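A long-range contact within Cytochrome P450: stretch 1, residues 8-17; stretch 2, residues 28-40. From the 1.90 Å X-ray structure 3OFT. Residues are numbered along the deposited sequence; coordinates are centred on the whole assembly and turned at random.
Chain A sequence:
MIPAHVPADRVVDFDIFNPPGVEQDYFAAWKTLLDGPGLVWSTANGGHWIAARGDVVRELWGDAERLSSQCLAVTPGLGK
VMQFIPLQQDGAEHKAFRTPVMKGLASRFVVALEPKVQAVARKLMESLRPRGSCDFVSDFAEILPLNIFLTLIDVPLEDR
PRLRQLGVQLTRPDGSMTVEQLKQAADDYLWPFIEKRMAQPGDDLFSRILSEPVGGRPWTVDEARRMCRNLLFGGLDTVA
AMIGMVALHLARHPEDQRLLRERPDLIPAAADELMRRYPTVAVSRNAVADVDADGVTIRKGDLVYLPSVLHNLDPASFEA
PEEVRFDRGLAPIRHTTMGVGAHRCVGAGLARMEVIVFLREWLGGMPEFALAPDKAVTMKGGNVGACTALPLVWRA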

# COMPACT_ATOMS: atom_id res chain seq x y z
N ALA A 8 -22.49 -19.70 -15.04
CA ALA A 8 -21.35 -20.49 -15.50
C ALA A 8 -20.33 -19.64 -16.25
O ALA A 8 -19.12 -19.88 -16.11
CB ALA A 8 -21.81 -21.66 -16.40
N ASP A 9 -20.81 -18.70 -17.05
CA ASP A 9 -19.92 -17.89 -17.89
C ASP A 9 -19.05 -16.88 -17.10
O ASP A 9 -18.12 -16.31 -17.65
CB ASP A 9 -20.69 -17.20 -19.02
CG ASP A 9 -21.64 -16.11 -18.54
OD1 ASP A 9 -22.06 -15.29 -19.39
OD2 ASP A 9 -22.02 -16.05 -17.34
N ARG A 10 -19.38 -16.68 -15.82
CA ARG A 10 -18.58 -15.84 -14.90
C ARG A 10 -17.49 -16.61 -14.12
O ARG A 10 -16.76 -15.99 -13.33
CB ARG A 10 -19.49 -15.13 -13.88
CG ARG A 10 -20.65 -14.28 -14.44
CD ARG A 10 -20.16 -13.17 -15.33
NE ARG A 10 -21.22 -12.26 -15.79
CZ ARG A 10 -21.38 -10.98 -15.41
NH1 ARG A 10 -20.58 -10.41 -14.52
NH2 ARG A 10 -22.38 -10.27 -15.94
N VAL A 11 -17.37 -17.92 -14.30
CA VAL A 11 -16.43 -18.72 -13.49
C VAL A 11 -15.01 -18.63 -14.04
O VAL A 11 -14.82 -18.79 -15.25
CB VAL A 11 -16.84 -20.22 -13.39
CG1 VAL A 11 -15.78 -21.04 -12.65
CG2 VAL A 11 -18.20 -20.36 -12.71
N VAL A 12 -14.04 -18.36 -13.17
CA VAL A 12 -12.61 -18.40 -13.51
C VAL A 12 -11.88 -19.18 -12.42
O VAL A 12 -12.43 -19.40 -11.36
CB VAL A 12 -11.96 -17.00 -13.65
CG1 VAL A 12 -12.61 -16.18 -14.75
CG2 VAL A 12 -11.99 -16.23 -12.31
N ASP A 13 -10.64 -19.56 -12.66
CA ASP A 13 -9.88 -20.16 -11.58
C ASP A 13 -8.71 -19.27 -11.11
O ASP A 13 -7.85 -19.70 -10.32
CB ASP A 13 -9.41 -21.55 -12.00
CG ASP A 13 -8.40 -21.49 -13.12
OD1 ASP A 13 -7.76 -22.53 -13.42
OD2 ASP A 13 -8.25 -20.40 -13.73
N PHE A 14 -8.69 -18.03 -11.59
CA PHE A 14 -7.73 -16.99 -11.17
C PHE A 14 -7.34 -17.02 -9.68
O PHE A 14 -8.21 -16.82 -8.82
CB PHE A 14 -8.30 -15.62 -11.52
CG PHE A 14 -7.27 -14.52 -11.62
CD1 PHE A 14 -6.64 -14.22 -12.84
CD2 PHE A 14 -6.95 -13.75 -10.50
CE1 PHE A 14 -5.73 -13.19 -12.94
CE2 PHE A 14 -5.99 -12.72 -10.58
CZ PHE A 14 -5.41 -12.43 -11.83
N ASP A 15 -6.05 -17.26 -9.39
CA ASP A 15 -5.52 -17.25 -8.03
C ASP A 15 -4.91 -15.88 -7.73
O ASP A 15 -3.85 -15.55 -8.26
CB ASP A 15 -4.43 -18.32 -7.89
CG ASP A 15 -3.75 -18.32 -6.53
OD1 ASP A 15 -2.83 -19.16 -6.39
OD2 ASP A 15 -4.08 -17.52 -5.59
N ILE A 16 -5.56 -15.10 -6.88
CA ILE A 16 -5.08 -13.74 -6.57
C ILE A 16 -3.68 -13.65 -5.93
O ILE A 16 -2.99 -12.61 -6.04
CB ILE A 16 -6.13 -12.97 -5.74
CG1 ILE A 16 -6.32 -13.66 -4.38
CG2 ILE A 16 -7.40 -12.83 -6.60
CD1 ILE A 16 -7.61 -13.33 -3.62
N PHE A 17 -3.23 -14.75 -5.32
CA PHE A 17 -1.90 -14.83 -4.75
C PHE A 17 -0.81 -15.12 -5.78
O PHE A 17 0.35 -14.83 -5.53
CB PHE A 17 -1.85 -15.81 -3.56
CG PHE A 17 -2.75 -15.40 -2.42
CD1 PHE A 17 -2.41 -14.33 -1.60
CD2 PHE A 17 -3.95 -16.07 -2.19
CE1 PHE A 17 -3.24 -13.94 -0.54
CE2 PHE A 17 -4.80 -15.68 -1.13
CZ PHE A 17 -4.44 -14.62 -0.31
N ALA A 28 0.40 -6.57 -16.31
CA ALA A 28 -0.12 -7.38 -17.41
C ALA A 28 -0.91 -8.60 -16.85
O ALA A 28 -1.96 -8.96 -17.41
CB ALA A 28 1.04 -7.84 -18.29
N ALA A 29 -0.41 -9.23 -15.79
CA ALA A 29 -1.09 -10.42 -15.21
C ALA A 29 -2.55 -10.15 -14.78
O ALA A 29 -3.44 -10.96 -15.05
CB ALA A 29 -0.28 -11.02 -14.05
N TRP A 30 -2.78 -9.03 -14.11
CA TRP A 30 -4.11 -8.59 -13.72
C TRP A 30 -4.96 -8.12 -14.89
O TRP A 30 -6.16 -8.43 -14.96
CB TRP A 30 -3.97 -7.47 -12.68
CG TRP A 30 -3.87 -8.05 -11.32
CD1 TRP A 30 -2.72 -8.26 -10.57
CD2 TRP A 30 -4.95 -8.58 -10.57
NE1 TRP A 30 -3.07 -8.87 -9.37
CE2 TRP A 30 -4.43 -9.07 -9.35
CE3 TRP A 30 -6.34 -8.67 -10.81
CZ2 TRP A 30 -5.25 -9.63 -8.34
CZ3 TRP A 30 -7.15 -9.25 -9.82
CH2 TRP A 30 -6.60 -9.71 -8.61
N LYS A 31 -4.33 -7.41 -15.81
CA LYS A 31 -5.06 -6.89 -16.97
C LYS A 31 -5.63 -7.95 -17.92
O LYS A 31 -6.52 -7.63 -18.71
CB LYS A 31 -4.22 -5.86 -17.76
CG LYS A 31 -4.21 -4.50 -17.05
CD LYS A 31 -3.41 -3.44 -17.82
CE LYS A 31 -4.16 -2.98 -19.07
NZ LYS A 31 -3.90 -1.51 -19.39
N THR A 32 -5.16 -9.19 -17.82
CA THR A 32 -5.78 -10.30 -18.56
C THR A 32 -7.28 -10.37 -18.28
O THR A 32 -8.07 -10.77 -19.16
CB THR A 32 -5.18 -11.66 -18.21
OG1 THR A 32 -5.38 -11.93 -16.81
CG2 THR A 32 -3.71 -11.69 -18.52
N LEU A 33 -7.69 -9.96 -17.07
CA LEU A 33 -9.10 -10.01 -16.70
C LEU A 33 -9.99 -9.01 -17.42
O LEU A 33 -11.20 -9.16 -17.43
CB LEU A 33 -9.29 -9.86 -15.17
CG LEU A 33 -8.82 -11.00 -14.25
CD1 LEU A 33 -9.13 -10.62 -12.79
CD2 LEU A 33 -9.54 -12.30 -14.62
N LEU A 34 -9.40 -7.95 -17.98
CA LEU A 34 -10.19 -6.99 -18.75
C LEU A 34 -10.79 -7.60 -20.04
O LEU A 34 -11.75 -7.02 -20.63
CB LEU A 34 -9.29 -5.81 -19.13
CG LEU A 34 -9.25 -4.58 -18.21
CD1 LEU A 34 -9.94 -4.63 -16.90
CD2 LEU A 34 -7.88 -3.79 -18.21
N ASP A 35 -10.26 -8.74 -20.45
CA ASP A 35 -10.78 -9.48 -21.62
C ASP A 35 -12.02 -10.33 -21.33
O ASP A 35 -12.58 -10.96 -22.25
CB ASP A 35 -9.70 -10.36 -22.25
CG ASP A 35 -8.48 -9.56 -22.70
OD1 ASP A 35 -7.41 -10.19 -22.88
OD2 ASP A 35 -8.59 -8.32 -22.84
N GLY A 36 -12.45 -10.38 -20.07
CA GLY A 36 -13.63 -11.17 -19.70
C GLY A 36 -14.72 -10.35 -19.07
O GLY A 36 -14.69 -9.14 -19.15
N PRO A 37 -15.70 -11.01 -18.42
CA PRO A 37 -16.77 -10.34 -17.69
C PRO A 37 -16.22 -9.37 -16.60
O PRO A 37 -15.13 -9.60 -16.07
CB PRO A 37 -17.55 -11.50 -17.07
CG PRO A 37 -17.19 -12.72 -17.90
CD PRO A 37 -15.79 -12.48 -18.33
N GLY A 38 -16.96 -8.31 -16.32
CA GLY A 38 -16.54 -7.28 -15.37
C GLY A 38 -16.64 -7.69 -13.91
O GLY A 38 -16.22 -6.94 -13.02
N LEU A 39 -17.24 -8.86 -13.66
CA LEU A 39 -17.35 -9.43 -12.30
C LEU A 39 -17.34 -10.93 -12.46
O LEU A 39 -18.25 -11.47 -13.12
CB LEU A 39 -18.62 -8.93 -11.59
CG LEU A 39 -18.88 -9.18 -10.10
CD1 LEU A 39 -17.68 -8.83 -9.22
CD2 LEU A 39 -20.10 -8.34 -9.65
N VAL A 40 -16.29 -11.59 -11.96
CA VAL A 40 -16.07 -13.04 -12.16
C VAL A 40 -16.04 -13.74 -10.79
O VAL A 40 -15.81 -13.09 -9.76
CB VAL A 40 -14.77 -13.35 -13.00
CG1 VAL A 40 -14.93 -12.90 -14.44
CG2 VAL A 40 -13.50 -12.73 -12.40
O HOH W 1 -2.07 -10.14 -6.85

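The two stretches meet at two different backbone separations. At one end the chains run close together, with the CA atoms of R10 and V40 4.7 Å apart, and the carbonyl O of R10 lies 3.2 Å from CA of V40. Farther along, the backbones diverge: CA of F14 is 9.0 Å from CA of L33, and CA of I16 is 8.9 Å from CA of W30, a gap wide enough to be filled by side chains. In all, the contact buries 517 Å², both sides summed.

A single direct hydrogen bond joins the stretches. NH1 of R10 donates to the carbonyl O of L39 at 2.9 Å, with an N-H...O angle of 164°, so the bond is nearly straight. The acceptor lies at the edge of the guanidinium, near its plane, where the N-H groups point. CA-to-CB of R10 runs sideways, but the end of the side chain comes nearer to stretch 2. On the way, the aliphatic part of the arginine packs on the proline ring, CD of R10 lying 3.6 Å from CB of P37.

A second polar link is made through water. Water 1 donates to the carbonyl O of I16 at 2.8 Å and accepts from NE1 of W30 at 3.0 Å, bridging a backbone acceptor on one stretch and the indole donor on the other.

The aromatic contacts centre on F14, which is buried and points its CA-to-CB bond toward stretch 2. The edge of its ring faces the six-membered ring of W30, with centroids 4.8 Å apart and planes at 54°; CE2 of F14 comes within 3.6 Å of CH2 of W30. Such a geometry brings the slightly positive ring hydrogens of the phenylalanine toward the indole π cloud. L33 covers one face of the same phenylalanine: its CD1 sits 4.1 Å from the F14 ring centroid, only 5° off the ring normal, in a CH-π contact. At the ring edge, CE1 of F14 lies 3.8 Å from the carbonyl O of A29. The same O of A29 accepts a hydrogen bond from OG1 of T32 at 2.8 Å, within stretch 2.

Purely apolar packing completes the contact. CG2 of I16 rests 3.8 Å from CH2 of W30, the indole atom that also approaches F14. Nearer the close end, CA-to-CB of V12 points toward stretch 2, and its CG2 meets CG2 of V40 at 3.8 Å, a van der Waals contact between branched side chains.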